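Local coordinates for regulatory protein YycH-like domain-containing protein (Eubacterium rectale, PDB 5COZ) that is of unknown function but carries a domain resembling the regulatory protein YycH and binds a sodium ion in the crystal, at residues Y16-E26 / H275-V284; A168-L179 / I246-L256. All coordinates share one frame; numbering follows the deposited sequence. Where two conformers were deposited one is given.

Contact 1: Y16-E26 / H275-V284; sequences YENVLNSLDEE and HPSSILSKEV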
loop_
_atom_site.group_PDB
_atom_site.type_symbol
_atom_site.label_atom_id
_atom_site.label_comp_id
_atom_site.label_asym_id
_atom_site.label_seq_id
_atom_site.Cartn_x
_atom_site.Cartn_y
_atom_site.Cartn_z
ATOM N N TYR A 16 17.860 -22.201 -6.007
ATOM C CA TYR A 16 17.118 -21.920 -4.756
ATOM C C TYR A 16 18.027 -21.840 -3.506
ATOM O O TYR A 16 17.888 -20.897 -2.723
ATOM C CB TYR A 16 15.960 -22.915 -4.545
ATOM C CG TYR A 16 15.258 -22.801 -3.202
ATOM C CD1 TYR A 16 14.647 -21.612 -2.809
ATOM C CD2 TYR A 16 15.165 -23.894 -2.350
ATOM C CE1 TYR A 16 13.998 -21.504 -1.577
ATOM C CE2 TYR A 16 14.519 -23.802 -1.121
ATOM C CZ TYR A 16 13.940 -22.604 -0.735
ATOM O OH TYR A 16 13.294 -22.531 0.477
ATOM N N GLU A 17 18.964 -22.778 -3.327
ATOM C CA GLU A 17 19.856 -22.720 -2.167
ATOM C C GLU A 17 20.752 -21.481 -2.198
ATOM O O GLU A 17 21.007 -20.903 -1.144
ATOM C CB GLU A 17 20.709 -23.996 -2.080
ATOM C CG GLU A 17 19.940 -25.191 -1.529
ATOM C CD GLU A 17 19.344 -25.058 -0.135
ATOM O OE1 GLU A 17 20.012 -24.491 0.764
ATOM O OE2 GLU A 17 18.208 -25.547 0.061
ATOM N N ASN A 18 21.197 -21.047 -3.391
ATOM C CA ASN A 18 21.999 -19.826 -3.543
ATOM C C ASN A 18 21.153 -18.596 -3.205
ATOM O O ASN A 18 21.647 -17.635 -2.589
ATOM C CB ASN A 18 22.562 -19.707 -4.963
ATOM C CG ASN A 18 23.777 -20.564 -5.197
ATOM O OD1 ASN A 18 24.435 -21.033 -4.261
ATOM N ND2 ASN A 18 24.087 -20.804 -6.455
ATOM N N VAL A 19 19.873 -18.642 -3.599
ATOM C CA VAL A 19 18.947 -17.549 -3.298
ATOM C C VAL A 19 18.780 -17.453 -1.773
ATOM O O VAL A 19 18.847 -16.348 -1.211
ATOM C CB VAL A 19 17.594 -17.726 -4.043
ATOM C CG1 VAL A 19 16.485 -16.883 -3.413
ATOM C CG2 VAL A 19 17.740 -17.401 -5.533
ATOM N N LEU A 20 18.583 -18.601 -1.087
ATOM C CA LEU A 20 18.481 -18.558 0.379
ATOM C C LEU A 20 19.705 -17.933 1.004
ATOM O O LEU A 20 19.569 -17.090 1.893
ATOM C CB LEU A 20 18.259 -19.948 0.994
ATOM C CG LEU A 20 16.878 -20.547 0.829
ATOM C CD1 LEU A 20 16.835 -21.951 1.419
ATOM C CD2 LEU A 20 15.829 -19.669 1.500
ATOM N N ASN A 21 20.910 -18.322 0.543
ATOM C CA ASN A 21 22.150 -17.780 1.084
ATOM C C ASN A 21 22.239 -16.267 0.851
ATOM O O ASN A 21 22.675 -15.537 1.751
ATOM C CB ASN A 21 23.355 -18.490 0.484
ATOM C CG ASN A 21 24.655 -18.080 1.120
ATOM O OD1 ASN A 21 24.864 -18.240 2.327
ATOM N ND2 ASN A 21 25.526 -17.483 0.331
ATOM N N SER A 22 21.771 -15.786 -0.322
ATOM C CA SER A 22 21.789 -14.359 -0.656
ATOM C C SER A 22 20.870 -13.566 0.296
ATOM O O SER A 22 21.119 -12.393 0.533
ATOM C CB SER A 22 21.364 -14.126 -2.106
ATOM O OG SER A 22 19.952 -14.171 -2.294
ATOM N N LEU A 23 19.881 -14.250 0.906
ATOM C CA LEU A 23 18.968 -13.596 1.837
ATOM C C LEU A 23 19.444 -13.686 3.283
ATOM O O LEU A 23 18.722 -13.258 4.190
ATOM C CB LEU A 23 17.550 -14.181 1.722
ATOM C CG LEU A 23 16.868 -13.914 0.389
ATOM C CD1 LEU A 23 15.565 -14.672 0.320
ATOM C CD2 LEU A 23 16.636 -12.424 0.140
ATOM N N ASP A 24 20.677 -14.186 3.494
ATOM C CA ASP A 24 21.213 -14.351 4.839
ATOM C C ASP A 24 22.317 -13.341 5.141
ATOM O O ASP A 24 23.205 -13.605 5.956
ATOM C CB ASP A 24 21.724 -15.793 4.980
ATOM C CG ASP A 24 21.849 -16.307 6.406
ATOM O OD1 ASP A 24 21.302 -15.650 7.338
ATOM O OD2 ASP A 24 22.536 -17.327 6.605
ATOM N N GLU A 25 22.267 -12.178 4.499
ATOM C CA GLU A 25 23.280 -11.134 4.697
ATOM C C GLU A 25 23.280 -10.605 6.144
ATOM O O GLU A 25 22.212 -10.330 6.716
ATOM C CB GLU A 25 23.018 -9.962 3.740
ATOM C CG GLU A 25 23.356 -10.284 2.291
ATOM C CD GLU A 25 24.837 -10.395 1.974
ATOM O OE1 GLU A 25 25.672 -10.029 2.832
ATOM O OE2 GLU A 25 25.164 -10.817 0.844
ATOM N N GLU A 26 24.472 -10.449 6.728
ATOM C CA GLU A 26 24.602 -9.944 8.101
ATOM C C GLU A 26 24.178 -8.470 8.185
ATOM O O GLU A 26 23.747 -8.029 9.244
ATOM C CB GLU A 26 26.033 -10.150 8.659
ATOM C CG GLU A 26 27.125 -9.337 7.989
ATOM C CD GLU A 26 28.505 -9.455 8.611
ATOM O OE1 GLU A 26 28.997 -10.597 8.766
ATOM O OE2 GLU A 26 29.109 -8.400 8.910
ATOM N N HIS A 275 16.736 -12.847 9.554
ATOM C CA HIS A 275 17.072 -12.547 8.168
ATOM C C HIS A 275 15.963 -13.124 7.304
ATOM O O HIS A 275 15.344 -14.130 7.679
ATOM C CB HIS A 275 18.417 -13.175 7.777
ATOM C CG HIS A 275 19.599 -12.632 8.527
ATOM N ND1 HIS A 275 20.854 -13.185 8.356
ATOM C CD2 HIS A 275 19.691 -11.606 9.404
ATOM C CE1 HIS A 275 21.669 -12.507 9.153
ATOM N NE2 HIS A 275 21.035 -11.523 9.777
ATOM N N PRO A 276 15.739 -12.578 6.108
ATOM C CA PRO A 276 14.616 -13.087 5.300
ATOM C C PRO A 276 14.868 -14.492 4.749
ATOM O O PRO A 276 13.908 -15.161 4.341
ATOM C CB PRO A 276 14.439 -12.032 4.202
ATOM C CG PRO A 276 15.799 -11.322 4.114
ATOM C CD PRO A 276 16.335 -11.346 5.532
ATOM N N SER A 277 16.128 -14.984 4.787
ATOM C CA SER A 277 16.398 -16.372 4.397
ATOM C C SER A 277 15.566 -17.339 5.246
ATOM O O SER A 277 15.034 -18.321 4.718
ATOM C CB SER A 277 17.877 -16.700 4.563
ATOM O OG SER A 277 18.330 -16.285 5.843
ATOM N N SER A 278 15.490 -17.068 6.564
ATOM C CA SER A 278 14.772 -17.913 7.525
ATOM C C SER A 278 13.287 -17.925 7.200
ATOM O O SER A 278 12.661 -18.974 7.222
ATOM C CB SER A 278 14.994 -17.410 8.949
ATOM O OG SER A 278 16.378 -17.398 9.265
ATOM N N ILE A 279 12.750 -16.769 6.810
ATOM C CA ILE A 279 11.345 -16.637 6.438
ATOM C C ILE A 279 11.073 -17.348 5.125
ATOM O O ILE A 279 10.090 -18.104 5.048
ATOM C CB ILE A 279 10.969 -15.150 6.362
ATOM C CG1 ILE A 279 11.238 -14.449 7.706
ATOM C CG2 ILE A 279 9.511 -14.959 5.870
ATOM C CD1 ILE A 279 10.484 -15.028 8.919
ATOM N N LEU A 280 11.926 -17.130 4.092
ATOM C CA LEU A 280 11.652 -17.766 2.820
ATOM C C LEU A 280 11.701 -19.294 2.929
ATOM O O LEU A 280 10.820 -19.946 2.372
ATOM C CB LEU A 280 12.609 -17.272 1.726
ATOM C CG LEU A 280 12.369 -17.928 0.334
ATOM C CD1 LEU A 280 10.924 -17.648 -0.182
ATOM C CD2 LEU A 280 13.396 -17.431 -0.665
ATOM N N SER A 281 12.703 -19.868 3.625
ATOM C CA SER A 281 12.754 -21.323 3.713
ATOM C C SER A 281 11.514 -21.878 4.452
ATOM O O SER A 281 10.953 -22.890 4.023
ATOM C CB SER A 281 14.047 -21.772 4.379
ATOM O OG SER A 281 14.070 -21.303 5.713
ATOM N N LYS A 282 11.054 -21.203 5.505
ATOM C CA LYS A 282 9.886 -21.643 6.250
ATOM C C LYS A 282 8.619 -21.499 5.373
ATOM O O LYS A 282 7.756 -22.388 5.358
ATOM C CB LYS A 282 9.797 -20.788 7.529
ATOM C CG LYS A 282 8.886 -21.277 8.582
ATOM C CD LYS A 282 9.336 -20.641 9.875
ATOM C CE LYS A 282 8.442 -21.096 10.945
ATOM N NZ LYS A 282 8.837 -20.434 12.190
ATOM N N GLU A 283 8.535 -20.402 4.616
ATOM C CA GLU A 283 7.369 -20.167 3.759
ATOM C C GLU A 283 7.336 -21.172 2.593
ATOM O O GLU A 283 6.265 -21.690 2.277
ATOM C CB GLU A 283 7.393 -18.734 3.252
ATOM C CG GLU A 283 6.254 -18.420 2.287
ATOM C CD GLU A 283 4.856 -18.323 2.864
ATOM O OE1 GLU A 283 4.657 -18.552 4.080
ATOM O OE2 GLU A 283 3.937 -18.035 2.063
ATOM N N VAL A 284 8.498 -21.508 2.017
ATOM C CA VAL A 284 8.529 -22.531 0.966
ATOM C C VAL A 284 8.073 -23.876 1.548
ATOM O O VAL A 284 7.337 -24.604 0.875
ATOM C CB VAL A 284 9.923 -22.600 0.326
ATOM C CG1 VAL A 284 10.179 -23.940 -0.375
ATOM C CG2 VAL A 284 10.136 -21.429 -0.618
HETATM O O HOH W 1 12.651 -24.576 2.179
HETATM O O HOH W 2 22.815 -9.817 11.093
#
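Leu23 and Ser277 bring the two backbones together, 4.6 Å between their CA atoms, and helices 16-22 and 276-284 run roughly antiparallel at 144°. Leu23 O, just past helix 16-22, accepts from Ser277 N at 3.2 Å, with the donor above the carbonyl plane. This joins the end of one helix to the first turn of the other. A His-carboxylate hydrogen bond runs from His275 ND1 to Asp24 OD1 at 2.7 Å. The acceptor lies close to the imidazole plane and is met on the anti side, somewhat out of the carboxylate plane. The planes of carboxylate and ring stand 65° apart. Glu25 O lies over one ring face, and a water links His275 NE2 to Glu26 O. The apolar part centres on Leu280. Its CD2 touches Leu23 CD1 at 3.6 Å. Leu20 CD2 also packs on Leu280 CD2, at 4.0 Å. With CG anti to the backbone N (chi1 173°), Tyr16 extends its OH to Val284 CB, 3.4 Å away. A second water bridges this hydroxyl to Ser281 O. Cys37 of strand 34-40 packs on Tyr16 and Val19, Ile45 of strand 43-50 on Tyr16 and Leu280, and Trp321 of strand 314-330 on Pro276 and Ile279.

Contact 2: A168-L179 / I246-L256; sequences AEELAVKTAKEL and IAMDEKGISFL
Met248, a selenomethionine of strand 246-249, reaches Ala168 and Leu171 of helix 168-178. In one of its two conformers, CB points toward the helix and CG sits between the backbone N and the carbonyl carbon (chi1 57°). SE then lies 3.6 Å from Ala168 CB and also meets Leu171 CD2. The chain bends at chi3 (70°), which turns the terminal CE along the helix. There CE touches Ala168 O at 3.5 Å and lies 4.0 Å from Ala172 N. The partner surface is a beta hairpin: a type I turn from Asp249 to Gly252 joins its strands, and Ser254 and Phe255 form a classic bulge facing Ala247. Asp249 OD1 accepts from Lys251 N in an Asx turn. The helix packs on one face of this hairpin, and no hydrogen bond crosses between them. In one of its conformers, Ile253 CD1 meets Leu171 CD2 at 3.7 Å. Ile246 CD1 lies against Ala172 O, 3.6 Å away. Thr175 turns OG1 back to Leu171 O at 2.7 Å, leaving CG2 to meet Leu256 CD2 tip to tip at 3.9 Å. Leu179 CD1 reaches the same CD2 tip to tip. Leu83 and Ala86 of helix 73-87 also touch Leu256.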
loop_
_atom_site.group_PDB
_atom_site.type_symbol
_atom_site.label_atom_id
_atom_site.label_comp_id
_atom_site.label_asym_id
_atom_site.label_seq_id
_atom_site.Cartn_x
_atom_site.Cartn_y
_atom_site.Cartn_z
ATOM N N ALA A 168 7.359 13.687 -12.171
ATOM C CA ALA A 168 6.136 13.331 -11.472
ATOM C C ALA A 168 6.453 12.832 -10.044
ATOM O O ALA A 168 5.795 13.258 -9.096
ATOM C CB ALA A 168 5.392 12.257 -12.269
ATOM N N GLU A 169 7.525 12.037 -9.912
ATOM C CA GLU A 169 7.956 11.543 -8.597
ATOM C C GLU A 169 8.405 12.690 -7.702
ATOM O O GLU A 169 8.083 12.700 -6.514
ATOM C CB GLU A 169 9.064 10.506 -8.734
ATOM C CG GLU A 169 9.352 9.879 -7.379
ATOM C CD GLU A 169 10.343 8.743 -7.341
ATOM O OE1 GLU A 169 10.733 8.242 -8.419
ATOM O OE2 GLU A 169 10.691 8.320 -6.217
ATOM N N GLU A 170 9.091 13.683 -8.274
ATOM C CA GLU A 170 9.511 14.846 -7.492
ATOM C C GLU A 170 8.295 15.599 -6.941
ATOM O O GLU A 170 8.312 16.025 -5.781
ATOM C CB GLU A 170 10.390 15.768 -8.343
ATOM C CG GLU A 170 11.783 15.193 -8.553
ATOM C CD GLU A 170 12.696 15.859 -9.569
ATOM O OE1 GLU A 170 12.223 16.729 -10.333
ATOM O OE2 GLU A 170 13.887 15.474 -9.627
ATOM N N LEU A 171 7.205 15.716 -7.736
ATOM C CA LEU A 171 5.996 16.369 -7.255
ATOM C C LEU A 171 5.303 15.523 -6.165
ATOM O O LEU A 171 4.802 16.074 -5.182
ATOM C CB LEU A 171 5.043 16.640 -8.428
ATOM C CG LEU A 171 3.713 17.323 -8.099
ATOM C CD1 LEU A 171 3.903 18.639 -7.310
ATOM C CD2 LEU A 171 2.901 17.523 -9.367
ATOM N N ALA A 172 5.294 14.189 -6.329
ATOM C CA ALA A 172 4.676 13.322 -5.302
ATOM C C ALA A 172 5.450 13.429 -3.961
ATOM O O ALA A 172 4.830 13.567 -2.909
ATOM C CB ALA A 172 4.645 11.887 -5.791
ATOM N N VAL A 173 6.809 13.471 -4.032
ATOM C CA VAL A 173 7.678 13.561 -2.845
ATOM C C VAL A 173 7.465 14.925 -2.159
ATOM O O VAL A 173 7.322 14.994 -0.934
ATOM C CB VAL A 173 9.154 13.309 -3.273
ATOM C CG1 VAL A 173 10.138 13.765 -2.185
ATOM C CG2 VAL A 173 9.375 11.832 -3.617
ATOM N N LYS A 174 7.387 15.995 -2.962
ATOM C CA LYS A 174 7.150 17.352 -2.460
ATOM C C LYS A 174 5.772 17.428 -1.776
ATOM O O LYS A 174 5.655 18.021 -0.704
ATOM C CB LYS A 174 7.261 18.364 -3.616
ATOM C CG LYS A 174 6.970 19.816 -3.251
ATOM C CD LYS A 174 6.831 20.631 -4.543
ATOM C CE LYS A 174 6.371 22.053 -4.321
ATOM N NZ LYS A 174 7.485 22.929 -3.879
ATOM N N THR A 175 4.756 16.742 -2.340
ATOM C CA THR A 175 3.403 16.759 -1.760
ATOM C C THR A 175 3.366 16.012 -0.418
ATOM O O THR A 175 2.756 16.495 0.532
ATOM C CB THR A 175 2.393 16.175 -2.756
ATOM O OG1 THR A 175 2.492 16.922 -3.976
ATOM C CG2 THR A 175 0.956 16.248 -2.245
ATOM N N ALA A 176 4.010 14.829 -0.341
ATOM C CA ALA A 176 4.031 14.101 0.931
ATOM C C ALA A 176 4.740 14.940 2.004
ATOM O O ALA A 176 4.319 14.946 3.154
ATOM C CB ALA A 176 4.723 12.749 0.757
ATOM N N LYS A 177 5.810 15.683 1.614
ATOM C CA LYS A 177 6.541 16.544 2.549
ATOM C C LYS A 177 5.632 17.675 3.033
ATOM O O LYS A 177 5.577 17.928 4.238
ATOM C CB LYS A 177 7.802 17.098 1.886
ATOM C CG LYS A 177 8.699 17.908 2.818
ATOM C CD LYS A 177 9.905 18.430 2.047
ATOM C CE LYS A 177 10.714 19.446 2.820
ATOM N NZ LYS A 177 11.500 18.813 3.912
ATOM N N GLU A 178 4.899 18.331 2.112
ATOM C CA GLU A 178 3.927 19.389 2.467
ATOM C C GLU A 178 2.873 18.880 3.423
ATOM O O GLU A 178 2.436 19.605 4.315
ATOM C CB GLU A 178 3.178 19.891 1.228
ATOM C CG GLU A 178 3.980 20.639 0.189
ATOM C CD GLU A 178 3.231 20.958 -1.097
ATOM O OE1 GLU A 178 2.191 20.318 -1.387
ATOM O OE2 GLU A 178 3.698 21.860 -1.824
ATOM N N LEU A 179 2.444 17.612 3.235
ATOM C CA LEU A 179 1.408 17.027 4.081
ATOM C C LEU A 179 1.948 16.579 5.436
ATOM O O LEU A 179 1.178 16.141 6.298
ATOM C CB LEU A 179 0.787 15.811 3.348
ATOM C CG LEU A 179 -0.147 16.118 2.184
ATOM C CD1 LEU A 179 -0.464 14.831 1.413
ATOM C CD2 LEU A 179 -1.442 16.812 2.655
ATOM N N ILE A 246 -1.187 9.156 -4.624
ATOM C CA ILE A 246 -1.098 10.487 -5.230
ATOM C C ILE A 246 -1.102 10.306 -6.719
ATOM O O ILE A 246 -0.181 9.700 -7.277
ATOM C CB ILE A 246 0.171 11.235 -4.765
ATOM C CG1 ILE A 246 0.339 11.164 -3.206
ATOM C CG2 ILE A 246 0.124 12.698 -5.292
ATOM C CD1 ILE A 246 1.534 12.063 -2.615
ATOM N N ALA A 247 -2.147 10.806 -7.370
ATOM C CA ALA A 247 -2.230 10.699 -8.832
ATOM C C ALA A 247 -2.120 12.055 -9.464
ATOM O O ALA A 247 -2.527 13.052 -8.847
ATOM C CB ALA A 247 -3.534 10.051 -9.245
HETATM N N MSE A 248 -1.611 12.102 -10.702
HETATM C CA MSE A 248 -1.526 13.373 -11.416
HETATM C C MSE A 248 -1.708 13.183 -12.906
HETATM O O MSE A 248 -1.326 12.151 -13.465
HETATM C CB MSE A 248 -0.204 14.081 -11.139
HETATM C CG MSE A 248 0.994 13.246 -11.501
HETATM SE SE MSE A 248 2.612 13.881 -10.677
HETATM C CE MSE A 248 2.321 13.450 -8.875
ATOM N N ASP A 249 -2.331 14.161 -13.533
ATOM C CA ASP A 249 -2.573 14.172 -14.964
ATOM C C ASP A 249 -1.959 15.476 -15.485
ATOM O O ASP A 249 -1.236 16.154 -14.745
ATOM C CB ASP A 249 -4.070 14.012 -15.271
ATOM C CG ASP A 249 -4.986 15.023 -14.601
ATOM O OD1 ASP A 249 -4.523 16.167 -14.323
ATOM O OD2 ASP A 249 -6.176 14.698 -14.403
ATOM N N GLU A 250 -2.243 15.852 -16.745
ATOM C CA GLU A 250 -1.654 17.059 -17.331
ATOM C C GLU A 250 -2.066 18.353 -16.596
ATOM O O GLU A 250 -1.406 19.388 -16.779
ATOM C CB GLU A 250 -2.015 17.136 -18.825
ATOM C CG GLU A 250 -3.501 17.344 -19.083
ATOM C CD GLU A 250 -3.897 17.538 -20.535
ATOM O OE1 GLU A 250 -3.089 17.213 -21.435
ATOM O OE2 GLU A 250 -5.044 17.978 -20.769
ATOM N N LYS A 251 -3.135 18.296 -15.794
ATOM C CA LYS A 251 -3.626 19.456 -15.028
ATOM C C LYS A 251 -2.986 19.536 -13.631
ATOM O O LYS A 251 -3.187 20.532 -12.925
ATOM C CB LYS A 251 -5.153 19.425 -14.934
ATOM C CG LYS A 251 -5.829 19.710 -16.283
ATOM C CD LYS A 251 -7.342 19.669 -16.181
ATOM C CE LYS A 251 -7.984 19.006 -17.368
ATOM N NZ LYS A 251 -9.462 18.934 -17.220
ATOM N N GLY A 252 -2.186 18.529 -13.258
ATOM C CA GLY A 252 -1.540 18.483 -11.950
ATOM C C GLY A 252 -2.112 17.352 -11.111
ATOM O O GLY A 252 -2.705 16.412 -11.664
ATOM N N ILE A 253 -1.963 17.420 -9.772
ATOM C CA ILE A 253 -2.490 16.403 -8.873
ATOM C C ILE A 253 -3.998 16.281 -9.100
ATOM O O ILE A 253 -4.690 17.298 -9.133
ATOM C CB ILE A 253 -2.155 16.736 -7.387
ATOM C CG1 ILE A 253 -0.629 16.983 -7.167
ATOM C CG2 ILE A 253 -2.730 15.695 -6.395
ATOM C CD1 ILE A 253 0.283 15.811 -7.386
ATOM N N SER A 254 -4.497 15.061 -9.255
ATOM C CA SER A 254 -5.914 14.840 -9.510
ATOM C C SER A 254 -6.588 13.950 -8.466
ATOM O O SER A 254 -7.807 13.837 -8.472
ATOM C CB SER A 254 -6.054 14.186 -10.886
ATOM O OG SER A 254 -5.384 12.930 -10.850
ATOM N N PHE A 255 -5.813 13.294 -7.591
ATOM C CA PHE A 255 -6.353 12.358 -6.612
ATOM C C PHE A 255 -5.344 12.186 -5.508
ATOM O O PHE A 255 -4.166 11.965 -5.789
ATOM C CB PHE A 255 -6.634 11.009 -7.321
ATOM C CG PHE A 255 -7.296 9.949 -6.481
ATOM C CD1 PHE A 255 -6.539 9.108 -5.674
ATOM C CD2 PHE A 255 -8.666 9.740 -6.556
ATOM C CE1 PHE A 255 -7.151 8.100 -4.919
ATOM C CE2 PHE A 255 -9.272 8.717 -5.815
ATOM C CZ PHE A 255 -8.506 7.895 -5.025
ATOM N N LEU A 256 -5.784 12.330 -4.242
ATOM C CA LEU A 256 -4.893 12.239 -3.115
ATOM C C LEU A 256 -5.656 11.545 -2.014
ATOM O O LEU A 256 -6.642 12.097 -1.514
ATOM C CB LEU A 256 -4.445 13.668 -2.716
ATOM C CG LEU A 256 -3.250 13.838 -1.806
ATOM C CD1 LEU A 256 -2.096 13.120 -2.298
ATOM C CD2 LEU A 256 -2.839 15.301 -1.757
#

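In the fold
The contacts lie on opposite sides of the chain's centre, with their own centres about 37 Å apart and nearest atoms about 22 Å apart. They share no helix or strand. Contact 1 is partly buried and pairs two helices beside the mixed sheet. Contact 2 is buried and sets a helix on a hairpin of the antiparallel sheet. In sequence, both segments of contact 2 fall between those of contact 1, which brings an N-terminal helix against one far along the chain. The chemistry follows the setting. Contact 1 combines apolar packing with hydrogen bonds and bridging waters, whereas contact 2 joins its segments by apolar side chains without a crossing hydrogen bond.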